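Local coordinates for muramidase (Sodiomyces alcalophilus, PDB 6ZM8), which probably cleaves the beta-1,4-glycosidic bonds of bacterial cell-wall peptidoglycan as a fungal lysozyme of glycoside hydrolase family 25, at residues A[130-138]-A[151-162]. Sequence-based numbering, arbitrary orientation.
Sequences RWPVIYTTT and FANRCPLWIARY
Y135 drives its ring edge into the indole face of W158, a T-shaped pair with planes 78° apart and CD2 of Y135 3.5 Å from CD2 of W158. The pair illustrates how parallel pairing in a beta-alpha-beta unit, here strands 133-136 and 157-160 joined through helix 138-145 of the TIM-barrel-like GH25 fold, sets bridged residues on one face of the sheet. From there CG of Y135, anti to the backbone N (chi1 171°), aims CD2 over the centre of the indole. V133 CG1 lies 3.6 Å from W158 CB, near the indole plane at its edge. Four backbone hydrogen bonds bind the strands, from I134 N to P156 O (2.9 Å) through to A160 N to T136 O (3.1 Å). On the other face I134 CD1 packs against F151 CB (3.6 Å) and C155 CB. Equally tight is W131, with R154 CD 3.5 Å from the centroid of its six-membered ring, a CH-pi contact; the guanidinium adds an off-centre cation-pi approach and a salt bridge to E118. An alanine in place of W131 would probably leave the methylenes of R154 without the indole they lie over, its guanidinium relying on E118. The loose side is the T138 end, where a water links T138 N to A160 O and exposed Y162 barely touches. Chemically, backbone bonds fix the register, while R154 gives its methylenes to the indole and its charge to E118.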
loop_
_atom_site.group_PDB
_atom_site.type_symbol
_atom_site.label_atom_id
_atom_site.label_comp_id
_atom_site.label_asym_id
_atom_site.label_seq_id
_atom_site.Cartn_x
_atom_site.Cartn_y
_atom_site.Cartn_z
ATOM N N ARG A 130 -3.985 9.155 -9.899
ATOM C CA ARG A 130 -2.968 9.091 -8.865
ATOM C C ARG A 130 -1.904 8.047 -9.180
ATOM O O ARG A 130 -2.203 6.941 -9.641
ATOM C CB ARG A 130 -3.585 8.672 -7.522
ATOM C CG ARG A 130 -4.620 9.670 -6.983
ATOM C CD ARG A 130 -4.021 11.072 -6.822
ATOM N NE ARG A 130 -2.821 11.087 -6.001
ATOM C CZ ARG A 130 -2.783 11.219 -4.673
ATOM N NH1 ARG A 130 -3.918 11.469 -3.998
ATOM N NH2 ARG A 130 -1.624 11.181 -4.018
ATOM N N TRP A 131 -0.650 8.407 -8.876
ATOM C CA TRP A 131 0.391 7.394 -8.807
ATOM C C TRP A 131 0.176 6.598 -7.511
ATOM O O TRP A 131 -0.043 7.175 -6.454
ATOM C CB TRP A 131 1.789 8.018 -8.804
ATOM C CG TRP A 131 2.072 8.790 -10.054
ATOM C CD1 TRP A 131 2.173 10.143 -10.172
ATOM C CD2 TRP A 131 2.230 8.278 -11.377
ATOM N NE1 TRP A 131 2.385 10.497 -11.477
ATOM C CE2 TRP A 131 2.421 9.372 -12.240
ATOM C CE3 TRP A 131 2.205 7.004 -11.926
ATOM C CZ2 TRP A 131 2.587 9.222 -13.619
ATOM C CZ3 TRP A 131 2.374 6.868 -13.294
ATOM C CH2 TRP A 131 2.561 7.959 -14.136
ATOM N N PRO A 132 0.237 5.271 -7.577
ATOM C CA PRO A 132 0.047 4.477 -6.371
ATOM C C PRO A 132 1.268 4.571 -5.461
ATOM O O PRO A 132 2.400 4.815 -5.887
ATOM C CB PRO A 132 -0.156 3.070 -6.903
ATOM C CG PRO A 132 0.705 3.060 -8.156
ATOM C CD PRO A 132 0.553 4.448 -8.751
ATOM N N VAL A 133 1.011 4.304 -4.174
ATOM C CA VAL A 133 2.076 3.989 -3.236
ATOM C C VAL A 133 2.623 2.597 -3.560
ATOM O O VAL A 133 1.862 1.719 -3.998
ATOM C CB VAL A 133 1.463 4.047 -1.818
ATOM C CG1 VAL A 133 2.358 3.447 -0.741
ATOM C CG2 VAL A 133 1.115 5.492 -1.465
ATOM N N ILE A 134 3.926 2.398 -3.359
ATOM C CA ILE A 134 4.523 1.067 -3.469
ATOM C C ILE A 134 4.908 0.595 -2.071
ATOM O O ILE A 134 5.717 1.250 -1.397
ATOM C CB ILE A 134 5.731 1.072 -4.409
ATOM C CG1 ILE A 134 5.255 1.258 -5.846
ATOM C CG2 ILE A 134 6.563 -0.215 -4.251
ATOM C CD1 ILE A 134 6.370 1.455 -6.860
ATOM N N TYR A 135 4.334 -0.551 -1.671
ATOM C CA TYR A 135 4.714 -1.250 -0.436
ATOM C C TYR A 135 5.646 -2.394 -0.823
ATOM O O TYR A 135 5.293 -3.238 -1.657
ATOM C CB TYR A 135 3.484 -1.800 0.274
ATOM C CG TYR A 135 3.822 -2.727 1.438
ATOM C CD1 TYR A 135 4.064 -4.085 1.226
ATOM C CD2 TYR A 135 3.883 -2.258 2.740
ATOM C CE1 TYR A 135 4.352 -4.935 2.268
ATOM C CE2 TYR A 135 4.138 -3.106 3.814
ATOM C CZ TYR A 135 4.373 -4.467 3.576
ATOM O OH TYR A 135 4.599 -5.356 4.589
ATOM N N THR A 136 6.815 -2.415 -0.200
ATOM C CA THR A 136 7.771 -3.486 -0.458
ATOM C C THR A 136 8.770 -3.537 0.706
ATOM O O THR A 136 8.641 -2.826 1.703
ATOM C CB THR A 136 8.454 -3.268 -1.836
ATOM O OG1 THR A 136 9.081 -4.487 -2.250
ATOM C CG2 THR A 136 9.452 -2.133 -1.843
ATOM N N THR A 137 9.778 -4.406 0.535
ATOM C CA THR A 137 10.928 -4.445 1.412
ATOM C C THR A 137 12.173 -4.204 0.579
ATOM O O THR A 137 12.224 -4.511 -0.613
ATOM C CB THR A 137 11.051 -5.775 2.164
ATOM O OG1 THR A 137 11.389 -6.777 1.203
ATOM C CG2 THR A 137 9.779 -6.120 2.913
ATOM N N THR A 138 13.231 -3.676 1.222
ATOM C CA THR A 138 14.434 -3.397 0.462
ATOM C C THR A 138 15.055 -4.686 -0.098
ATOM O O THR A 138 15.541 -4.695 -1.236
ATOM C CB THR A 138 15.426 -2.590 1.301
ATOM O OG1 THR A 138 14.739 -1.396 1.621
ATOM C CG2 THR A 138 16.713 -2.312 0.563
ATOM N N PHE A 151 10.658 4.058 -10.084
ATOM C CA PHE A 151 9.341 4.483 -9.582
ATOM C C PHE A 151 9.452 5.556 -8.510
ATOM O O PHE A 151 8.408 6.106 -8.131
ATOM C CB PHE A 151 8.567 3.281 -9.039
ATOM C CG PHE A 151 8.501 2.207 -10.086
ATOM C CD1 PHE A 151 7.721 2.360 -11.224
ATOM C CD2 PHE A 151 9.270 1.074 -9.972
ATOM C CE1 PHE A 151 7.782 1.431 -12.256
ATOM C CE2 PHE A 151 9.320 0.142 -11.014
ATOM C CZ PHE A 151 8.575 0.323 -12.142
ATOM N N ALA A 152 10.643 5.872 -8.012
ATOM C CA ALA A 152 10.754 6.697 -6.813
ATOM C C ALA A 152 10.249 8.126 -6.997
ATOM O O ALA A 152 9.731 8.717 -6.048
ATOM C CB ALA A 152 12.182 6.719 -6.323
ATOM N N ASN A 153 10.331 8.667 -8.213
ATOM C CA ASN A 153 9.900 10.057 -8.474
ATOM C C ASN A 153 8.402 10.165 -8.823
ATOM O O ASN A 153 7.894 11.228 -9.184
ATOM C CB ASN A 153 10.700 10.613 -9.645
ATOM C CG ASN A 153 10.370 12.050 -9.937
ATOM O OD1 ASN A 153 10.473 12.929 -9.074
ATOM N ND2 ASN A 153 10.003 12.310 -11.168
ATOM N N ARG A 154 7.710 9.081 -8.787
ATOM C CA ARG A 154 6.256 9.074 -8.915
ATOM C C ARG A 154 5.535 8.486 -7.703
ATOM O O ARG A 154 4.490 8.989 -7.299
ATOM C CB ARG A 154 5.820 8.274 -10.156
ATOM C CG ARG A 154 6.112 8.993 -11.464
ATOM C CD ARG A 154 5.887 8.110 -12.683
ATOM N NE ARG A 154 6.881 7.056 -12.720
ATOM C CZ ARG A 154 6.788 5.953 -13.481
ATOM N NH1 ARG A 154 5.707 5.776 -14.246
ATOM N NH2 ARG A 154 7.749 5.065 -13.485
ATOM N N CYS A 155 6.043 7.379 -7.197
ATOM C CA CYS A 155 5.297 6.515 -6.261
ATOM C C CYS A 155 5.865 6.663 -4.865
ATOM O O CYS A 155 7.000 6.268 -4.620
ATOM C CB CYS A 155 5.430 5.058 -6.673
ATOM S SG CYS A 155 4.719 4.717 -8.300
ATOM N N PRO A 156 5.076 7.177 -3.907
ATOM C CA PRO A 156 5.566 7.227 -2.534
ATOM C C PRO A 156 5.898 5.814 -2.020
ATOM O O PRO A 156 5.179 4.850 -2.347
ATOM C CB PRO A 156 4.387 7.825 -1.745
ATOM C CG PRO A 156 3.606 8.611 -2.812
ATOM C CD PRO A 156 3.725 7.748 -4.051
ATOM N N LEU A 157 6.910 5.729 -1.181
ATOM C CA LEU A 157 7.362 4.443 -0.644
ATOM C C LEU A 157 6.707 4.138 0.694
ATOM O O LEU A 157 6.742 4.949 1.625
ATOM C CB LEU A 157 8.879 4.513 -0.439
ATOM C CG LEU A 157 9.512 3.250 0.172
ATOM C CD1 LEU A 157 9.380 2.043 -0.761
ATOM C CD2 LEU A 157 10.976 3.550 0.495
ATOM N N TRP A 158 6.184 2.914 0.778
ATOM C CA TRP A 158 5.694 2.318 2.026
ATOM C C TRP A 158 6.624 1.119 2.297
ATOM O O TRP A 158 6.507 0.077 1.660
ATOM C CB TRP A 158 4.234 1.929 1.869
ATOM C CG TRP A 158 3.579 1.333 3.064
ATOM C CD1 TRP A 158 4.064 1.172 4.329
ATOM C CD2 TRP A 158 2.240 0.803 3.075
ATOM N NE1 TRP A 158 3.115 0.552 5.131
ATOM C CE2 TRP A 158 1.995 0.311 4.374
ATOM C CE3 TRP A 158 1.264 0.639 2.082
ATOM C CZ2 TRP A 158 0.814 -0.354 4.712
ATOM C CZ3 TRP A 158 0.099 -0.047 2.400
ATOM C CH2 TRP A 158 -0.113 -0.532 3.705
ATOM N N ILE A 159 7.594 1.342 3.175
ATOM C CA ILE A 159 8.648 0.349 3.404
ATOM C C ILE A 159 8.313 -0.468 4.646
ATOM O O ILE A 159 7.864 0.101 5.644
ATOM C CB ILE A 159 10.013 1.054 3.515
ATOM C CG1 ILE A 159 11.185 0.085 3.402
ATOM C CG2 ILE A 159 10.141 1.939 4.758
ATOM C CD1 ILE A 159 11.304 -0.567 2.042
ATOM N N ALA A 160 8.595 -1.759 4.599
ATOM C CA ALA A 160 8.369 -2.626 5.751
ATOM C C ALA A 160 9.718 -3.082 6.334
ATOM O O ALA A 160 10.553 -3.639 5.621
ATOM C CB ALA A 160 7.527 -3.817 5.397
ATOM N N ARG A 161 9.859 -2.887 7.648
ATOM C CA ARG A 161 11.014 -3.421 8.384
ATOM C C ARG A 161 10.654 -3.357 9.874
ATOM O O ARG A 161 10.480 -2.254 10.416
ATOM C CB ARG A 161 12.291 -2.640 8.137
ATOM C CG ARG A 161 13.493 -3.296 8.819
ATOM C CD ARG A 161 14.722 -2.441 8.805
ATOM N NE ARG A 161 15.873 -3.180 9.234
ATOM C CZ ARG A 161 16.853 -2.654 9.901
ATOM N NH1 ARG A 161 16.850 -1.447 10.409
ATOM N NH2 ARG A 161 17.951 -3.349 10.067
ATOM N N TYR A 162 10.550 -4.502 10.509
ATOM C CA TYR A 162 10.119 -4.537 11.916
ATOM C C TYR A 162 11.385 -4.520 12.768
ATOM O O TYR A 162 11.969 -5.558 13.106
ATOM C CB TYR A 162 9.236 -5.745 12.218
ATOM C CG TYR A 162 8.020 -5.882 11.342
ATOM C CD1 TYR A 162 7.558 -4.841 10.510
ATOM C CD2 TYR A 162 7.337 -7.068 11.311
ATOM C CE1 TYR A 162 6.476 -5.026 9.680
ATOM C CE2 TYR A 162 6.250 -7.269 10.478
ATOM C CZ TYR A 162 5.830 -6.246 9.641
ATOM O OH TYR A 162 4.770 -6.489 8.829
HETATM O O HOH W 1 12.907 -3.115 4.079
#